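Local coordinates for protein complement factor H (Mus musculus, PDB 2YBY) that probably serves innate immunity as a regulator of complement, built from Sushi (SCR) domains of which the sixth and seventh are present here, at residues A[29-35]-A[49-55]; A[36-42]-A[64-68]. The protein carries 1 engineered substitution. All coordinates share one frame. Residues are numbered along the deposited sequence.

Contact 1. Residues A[29-35]-A[49-55]; sequences IGNKYSY and WDYLRCT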
loop_
_atom_site.group_PDB
_atom_site.type_symbol
_atom_site.label_atom_id
_atom_site.label_comp_id
_atom_site.label_asym_id
_atom_site.label_seq_id
_atom_site.Cartn_x
_atom_site.Cartn_y
_atom_site.Cartn_z
ATOM N N ILE A 29 16.213 -16.651 -9.207
ATOM C CA ILE A 29 15.679 -16.548 -7.850
ATOM C C ILE A 29 16.719 -15.823 -7.008
ATOM O O ILE A 29 17.920 -16.071 -7.146
ATOM C CB ILE A 29 15.285 -17.933 -7.269
ATOM C CG1 ILE A 29 13.974 -18.434 -7.918
ATOM C CG2 ILE A 29 15.130 -17.889 -5.710
ATOM C CD1 ILE A 29 13.769 -20.007 -7.819
ATOM N N GLY A 30 16.261 -14.891 -6.178
ATOM C CA GLY A 30 17.143 -14.077 -5.357
ATOM C C GLY A 30 17.285 -12.660 -5.879
ATOM O O GLY A 30 17.586 -11.758 -5.098
ATOM N N ASN A 31 17.075 -12.422 -7.190
ATOM C CA ASN A 31 17.190 -11.069 -7.743
ATOM C C ASN A 31 16.022 -10.235 -7.218
ATOM O O ASN A 31 14.935 -10.752 -6.996
ATOM C CB ASN A 31 17.145 -11.065 -9.257
ATOM C CG ASN A 31 18.458 -11.436 -9.890
ATOM O OD1 ASN A 31 18.866 -12.601 -9.888
ATOM N ND2 ASN A 31 19.161 -10.452 -10.425
ATOM N N LYS A 32 16.233 -8.947 -7.069
ATOM C CA LYS A 32 15.168 -8.052 -6.620
ATOM C C LYS A 32 15.260 -6.767 -7.370
ATOM O O LYS A 32 16.337 -6.397 -7.844
ATOM C CB LYS A 32 15.209 -7.833 -5.113
ATOM C CG LYS A 32 16.450 -7.108 -4.625
ATOM C CD LYS A 32 16.475 -7.018 -3.099
ATOM C CE LYS A 32 17.556 -6.118 -2.564
ATOM N NZ LYS A 32 18.948 -6.574 -2.881
ATOM N N TYR A 33 14.115 -6.072 -7.513
ATOM C CA TYR A 33 14.070 -4.847 -8.299
ATOM C C TYR A 33 13.219 -3.821 -7.607
ATOM O O TYR A 33 12.145 -4.165 -7.160
ATOM C CB TYR A 33 13.488 -5.144 -9.695
ATOM C CG TYR A 33 14.373 -6.088 -10.475
ATOM C CD1 TYR A 33 15.499 -5.617 -11.130
ATOM C CD2 TYR A 33 14.230 -7.464 -10.353
ATOM C CE1 TYR A 33 16.392 -6.483 -11.755
ATOM C CE2 TYR A 33 15.136 -8.342 -10.949
ATOM C CZ TYR A 33 16.209 -7.841 -11.659
ATOM O OH TYR A 33 17.165 -8.653 -12.213
ATOM N N SER A 34 13.681 -2.549 -7.532
ATOM C CA SER A 34 12.896 -1.521 -6.892
ATOM C C SER A 34 11.692 -1.180 -7.750
ATOM O O SER A 34 11.773 -1.212 -8.986
ATOM C CB SER A 34 13.769 -0.285 -6.657
ATOM O OG SER A 34 14.295 0.207 -7.873
ATOM N N TYR A 35 10.568 -0.833 -7.110
ATOM C CA TYR A 35 9.360 -0.438 -7.814
ATOM C C TYR A 35 8.633 0.620 -7.031
ATOM O O TYR A 35 8.868 0.801 -5.834
ATOM C CB TYR A 35 8.434 -1.639 -8.115
ATOM C CG TYR A 35 7.684 -2.182 -6.917
ATOM C CD1 TYR A 35 8.246 -3.147 -6.106
ATOM C CD2 TYR A 35 6.389 -1.756 -6.626
ATOM C CE1 TYR A 35 7.547 -3.684 -5.023
ATOM C CE2 TYR A 35 5.700 -2.247 -5.520
ATOM C CZ TYR A 35 6.271 -3.241 -4.739
ATOM O OH TYR A 35 5.609 -3.796 -3.667
ATOM N N TRP A 49 8.459 3.285 -1.881
ATOM C CA TRP A 49 8.917 2.339 -2.885
ATOM C C TRP A 49 9.268 1.065 -2.157
ATOM O O TRP A 49 9.398 1.069 -0.926
ATOM C CB TRP A 49 10.136 2.887 -3.651
ATOM C CG TRP A 49 11.357 2.998 -2.807
ATOM C CD1 TRP A 49 11.650 3.994 -1.922
ATOM C CD2 TRP A 49 12.412 2.039 -2.701
ATOM N NE1 TRP A 49 12.807 3.698 -1.243
ATOM C CE2 TRP A 49 13.320 2.517 -1.730
ATOM C CE3 TRP A 49 12.658 0.798 -3.304
ATOM C CZ2 TRP A 49 14.423 1.770 -1.316
ATOM C CZ3 TRP A 49 13.779 0.081 -2.929
ATOM C CH2 TRP A 49 14.666 0.580 -1.959
ATOM N N ASP A 50 9.460 -0.052 -2.892
ATOM C CA ASP A 50 9.913 -1.297 -2.236
ATOM C C ASP A 50 10.522 -2.216 -3.297
ATOM O O ASP A 50 10.663 -1.787 -4.457
ATOM C CB ASP A 50 8.812 -1.989 -1.401
ATOM C CG ASP A 50 9.309 -2.705 -0.157
ATOM O OD1 ASP A 50 10.436 -3.276 -0.200
ATOM O OD2 ASP A 50 8.611 -2.640 0.893
ATOM N N TYR A 51 10.958 -3.432 -2.883
ATOM C CA TYR A 51 11.545 -4.408 -3.787
ATOM C C TYR A 51 10.536 -5.486 -4.195
ATOM O O TYR A 51 9.774 -5.970 -3.367
ATOM C CB TYR A 51 12.733 -5.109 -3.151
ATOM C CG TYR A 51 13.961 -4.251 -3.029
ATOM C CD1 TYR A 51 14.638 -3.804 -4.157
ATOM C CD2 TYR A 51 14.431 -3.850 -1.787
ATOM C CE1 TYR A 51 15.787 -3.017 -4.050
ATOM C CE2 TYR A 51 15.585 -3.089 -1.663
ATOM C CZ TYR A 51 16.214 -2.601 -2.797
ATOM O OH TYR A 51 17.371 -1.869 -2.705
ATOM N N LEU A 52 10.552 -5.833 -5.476
ATOM C CA LEU A 52 9.805 -6.962 -6.030
ATOM C C LEU A 52 10.852 -8.063 -6.098
ATOM O O LEU A 52 11.923 -7.838 -6.667
ATOM C CB LEU A 52 9.262 -6.647 -7.415
ATOM C CG LEU A 52 8.144 -7.612 -7.853
ATOM C CD1 LEU A 52 6.851 -7.354 -7.117
ATOM C CD2 LEU A 52 7.937 -7.563 -9.335
ATOM N N ARG A 53 10.589 -9.193 -5.458
ATOM C CA ARG A 53 11.575 -10.262 -5.312
ATOM C C ARG A 53 11.252 -11.475 -6.110
ATOM O O ARG A 53 10.125 -11.954 -6.068
ATOM C CB ARG A 53 11.696 -10.660 -3.848
ATOM C CG ARG A 53 12.292 -9.538 -2.992
ATOM C CD ARG A 53 12.199 -9.837 -1.512
ATOM N NE ARG A 53 12.555 -8.633 -0.748
ATOM C CZ ARG A 53 13.789 -8.252 -0.442
ATOM N NH1 ARG A 53 14.836 -8.998 -0.797
ATOM N NH2 ARG A 53 13.993 -7.129 0.231
ATOM N N CYS A 54 12.247 -11.994 -6.833
ATOM C CA CYS A 54 12.043 -13.232 -7.586
ATOM C C CYS A 54 12.248 -14.416 -6.615
ATOM O O CYS A 54 13.357 -14.609 -6.123
ATOM C CB CYS A 54 12.999 -13.322 -8.757
ATOM S SG CYS A 54 12.950 -14.940 -9.571
ATOM N N THR A 55 11.182 -15.152 -6.287
ATOM C CA THR A 55 11.258 -16.260 -5.331
ATOM C C THR A 55 10.945 -17.581 -6.032
ATOM O O THR A 55 10.520 -17.589 -7.185
ATOM C CB THR A 55 10.284 -16.048 -4.154
ATOM O OG1 THR A 55 8.977 -16.469 -4.514
ATOM C CG2 THR A 55 10.301 -14.644 -3.607
HETATM O O HOH W 1 15.702 -11.019 -2.610
HETATM O O HOH W 2 20.042 -3.894 -2.436
HETATM O O HOH W 3 7.235 -5.086 -1.738
#
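Six backbone hydrogen bonds tie 29-35 to 49-55. In the antiparallel ladder Y33 faces L52 (N to O 2.9 Å both ways) and Y35 faces D50 (Y35 N to D50 O 2.8 Å, D50 N to Y35 O 3.1 Å), while K32-R53 and S34-Y51 form the non-hydrogen-bonded pairs between and beside them. Before the strand proper, G30 N reaches C54 O at 2.9 Å and C54 N reaches N31 O at 3.0 Å; G30 has a positive phi of 105° that favours glycine. The strand axes come within 4.4 Å at 148°.

On the face of K32, S34, Y51 and R53, the lysine lies across the tyrosine ring: K32 CE sits 3.6 Å from the Y51 ring centroid, a CH-pi contact, with NZ over the same ring at a looser cation-pi distance of 5.0 Å. Water joins R53 NH1 (2.8 Å) to G30 O (3.2 Å).

On the face of Y33, Y35, D50 and L52, Y35 CD1 packs against L52 CB at 3.9 Å. A water spans Y35 OH (2.8 Å) and Y51 O (3.1 Å), and the same hydroxyl hydrogen-bonds to P64.

This antiparallel pairing, whose strands are separated in sequence by strand 41-42, belongs to the first Sushi repeat, where the C5-C54 disulfide fastens its end. Strand 32-37 runs centrally between strands 13-15 and 50-55, with Y33 and Y35 touching L15 and the Y35 ring meeting F10 edge-to-face.

Contact 2. Residues A[36-42]-A[64-68]; sequences KCDNGFS and PCVRK
Residues 36-37 end one strand, D38 to F41 make a type II turn closed by F41 N to D38 O (2.9 Å), and 41-42 form a two-residue strand antiparallel to 66-68. G40 occupies the turn's third position at phi/psi 95/-5°, which suits glycine. In the register, F41 and R67 form a non-hydrogen-bonded pair (CA-CA 4.5 Å), S42 and V66 a hydrogen-bonded one: S42 N to V66 O 2.8 Å, V66 N to S42 O 2.9 Å.

G40 O accepts twice, from K68 N and from R67 NH1, each at 3.1 Å. G40 N donates to a water at 2.8 Å, which also accepts from K68 NZ at 2.7 Å; a second water accepts from K68 NZ (2.8 Å) and donates to F41 O (2.7 Å). R67, with chi1 t and chi2 and chi3 p, curls back so that its CZ lies 4.2 Å from the F41 ring centroid, an off-centre cation-pi contact; its NE is satisfied by E113 O and its backbone N by Q88.

Both cysteines take chi1 m, and C37 SG bonds to C65 SG at 2.1 Å with chi3 -85°. With C5-C54, this bridge completes the two-disulfide pattern characteristic of a Sushi (SCR) domain.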
loop_
_atom_site.group_PDB
_atom_site.type_symbol
_atom_site.label_atom_id
_atom_site.label_comp_id
_atom_site.label_asym_id
_atom_site.label_seq_id
_atom_site.Cartn_x
_atom_site.Cartn_y
_atom_site.Cartn_z
ATOM N N LYS A 36 7.733 1.291 -7.699
ATOM C CA LYS A 36 6.914 2.332 -7.088
ATOM C C LYS A 36 5.475 2.110 -7.522
ATOM O O LYS A 36 5.207 1.323 -8.442
ATOM C CB LYS A 36 7.414 3.730 -7.504
ATOM C CG LYS A 36 7.339 3.965 -8.997
ATOM C CD LYS A 36 7.793 5.363 -9.417
ATOM C CE LYS A 36 7.739 5.526 -10.923
ATOM N NZ LYS A 36 7.912 6.945 -11.338
ATOM N N CYS A 37 4.565 2.757 -6.839
ATOM C CA CYS A 37 3.149 2.640 -7.124
ATOM C C CYS A 37 2.578 3.968 -7.577
ATOM O O CYS A 37 3.054 5.029 -7.205
ATOM C CB CYS A 37 2.400 2.108 -5.909
ATOM S SG CYS A 37 3.003 0.511 -5.322
ATOM N N ASP A 38 1.439 3.884 -8.273
ATOM C CA ASP A 38 0.696 5.054 -8.714
ATOM C C ASP A 38 0.206 5.881 -7.506
ATOM O O ASP A 38 -0.031 5.333 -6.433
ATOM C CB ASP A 38 -0.565 4.619 -9.481
ATOM C CG ASP A 38 -0.351 3.789 -10.733
ATOM O OD1 ASP A 38 0.811 3.541 -11.091
ATOM O OD2 ASP A 38 -1.347 3.354 -11.320
ATOM N N ASN A 39 -0.057 7.165 -7.716
ATOM C CA ASN A 39 -0.657 7.996 -6.682
ATOM C C ASN A 39 -1.926 7.340 -6.175
ATOM O O ASN A 39 -2.766 6.901 -6.971
ATOM C CB ASN A 39 -1.026 9.369 -7.262
ATOM C CG ASN A 39 0.184 10.154 -7.717
ATOM O OD1 ASN A 39 1.310 9.945 -7.223
ATOM N ND2 ASN A 39 0.008 11.021 -8.721
ATOM N N GLY A 40 -2.060 7.276 -4.866
ATOM C CA GLY A 40 -3.197 6.617 -4.236
ATOM C C GLY A 40 -2.944 5.174 -3.849
ATOM O O GLY A 40 -3.827 4.516 -3.286
ATOM N N PHE A 41 -1.766 4.637 -4.224
ATOM C CA PHE A 41 -1.381 3.252 -4.000
ATOM C C PHE A 41 -0.021 3.160 -3.359
ATOM O O PHE A 41 0.747 4.137 -3.304
ATOM C CB PHE A 41 -1.354 2.465 -5.318
ATOM C CG PHE A 41 -2.728 2.363 -5.928
ATOM C CD1 PHE A 41 -3.206 3.357 -6.772
ATOM C CD2 PHE A 41 -3.554 1.296 -5.637
ATOM C CE1 PHE A 41 -4.500 3.299 -7.271
ATOM C CE2 PHE A 41 -4.825 1.204 -6.203
ATOM C CZ PHE A 41 -5.287 2.210 -7.010
ATOM N N SER A 42 0.261 1.972 -2.830
ATOM C CA SER A 42 1.490 1.812 -2.081
ATOM C C SER A 42 1.952 0.363 -2.064
ATOM O O SER A 42 1.112 -0.536 -2.076
ATOM C CB SER A 42 1.201 2.233 -0.627
ATOM O OG SER A 42 2.233 1.958 0.295
ATOM N N PRO A 64 1.720 -6.200 -5.899
ATOM C CA PRO A 64 2.761 -5.316 -5.368
ATOM C C PRO A 64 2.285 -3.960 -4.884
ATOM O O PRO A 64 2.958 -3.342 -4.054
ATOM C CB PRO A 64 3.709 -5.185 -6.559
ATOM C CG PRO A 64 3.528 -6.455 -7.318
ATOM C CD PRO A 64 2.060 -6.651 -7.260
ATOM N N CYS A 65 1.215 -3.461 -5.510
ATOM C CA CYS A 65 0.662 -2.159 -5.201
ATOM C C CYS A 65 -0.779 -2.337 -4.771
ATOM O O CYS A 65 -1.592 -2.934 -5.499
ATOM C CB CYS A 65 0.767 -1.244 -6.399
ATOM S SG CYS A 65 2.470 -0.811 -6.820
ATOM N N VAL A 66 -1.069 -1.830 -3.579
ATOM C CA VAL A 66 -2.395 -1.893 -2.948
ATOM C C VAL A 66 -2.861 -0.478 -2.589
ATOM O O VAL A 66 -2.072 0.475 -2.592
ATOM C CB VAL A 66 -2.380 -2.813 -1.692
ATOM C CG1 VAL A 66 -2.015 -4.252 -2.062
ATOM C CG2 VAL A 66 -1.433 -2.296 -0.622
ATOM N N ARG A 67 -4.152 -0.324 -2.269
ATOM C CA ARG A 67 -4.643 0.990 -1.868
ATOM C C ARG A 67 -3.870 1.566 -0.659
ATOM O O ARG A 67 -3.555 0.844 0.289
ATOM C CB ARG A 67 -6.154 0.948 -1.545
ATOM C CG ARG A 67 -6.782 2.289 -1.170
ATOM C CD ARG A 67 -6.702 3.346 -2.218
ATOM N NE ARG A 67 -7.526 3.068 -3.392
ATOM C CZ ARG A 67 -7.465 3.746 -4.542
ATOM N NH1 ARG A 67 -6.574 4.722 -4.703
ATOM N NH2 ARG A 67 -8.275 3.436 -5.549
ATOM N N LYS A 68 -3.555 2.864 -0.734
ATOM C CA LYS A 68 -2.905 3.625 0.311
ATOM C C LYS A 68 -3.957 4.539 0.930
ATOM O O LYS A 68 -4.713 5.198 0.205
ATOM C CB LYS A 68 -1.789 4.490 -0.290
ATOM C CG LYS A 68 -1.027 5.333 0.679
ATOM C CD LYS A 68 0.102 6.122 0.010
ATOM C CE LYS A 68 -0.408 7.358 -0.667
ATOM N NZ LYS A 68 0.700 8.190 -1.207
HETATM O O HOH W 4 0.880 6.790 -3.584
HETATM O O HOH W 5 -0.535 9.108 -3.469
#

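Contacts 1 and 2 lie in the same Sushi repeat, their centres about 16 Å apart, and divide strand 32-37 between them: its early part pairs with 50-55, and its end leads through the turn to strand 41-42. Along the chain the segments alternate, 29-35, 36-42, 49-55, 64-68, so the two pairings interlock. They also touch: Y35 OH lies 2.7 Å from P64 O, probably a hydrogen bond, and L52 CD1 packs on P64 CG at 3.4 Å. Contact 2 is nearer the centre of the chain, where strand 66-71 runs on from the first repeat into the second, so the elongated module is joined there to its successor.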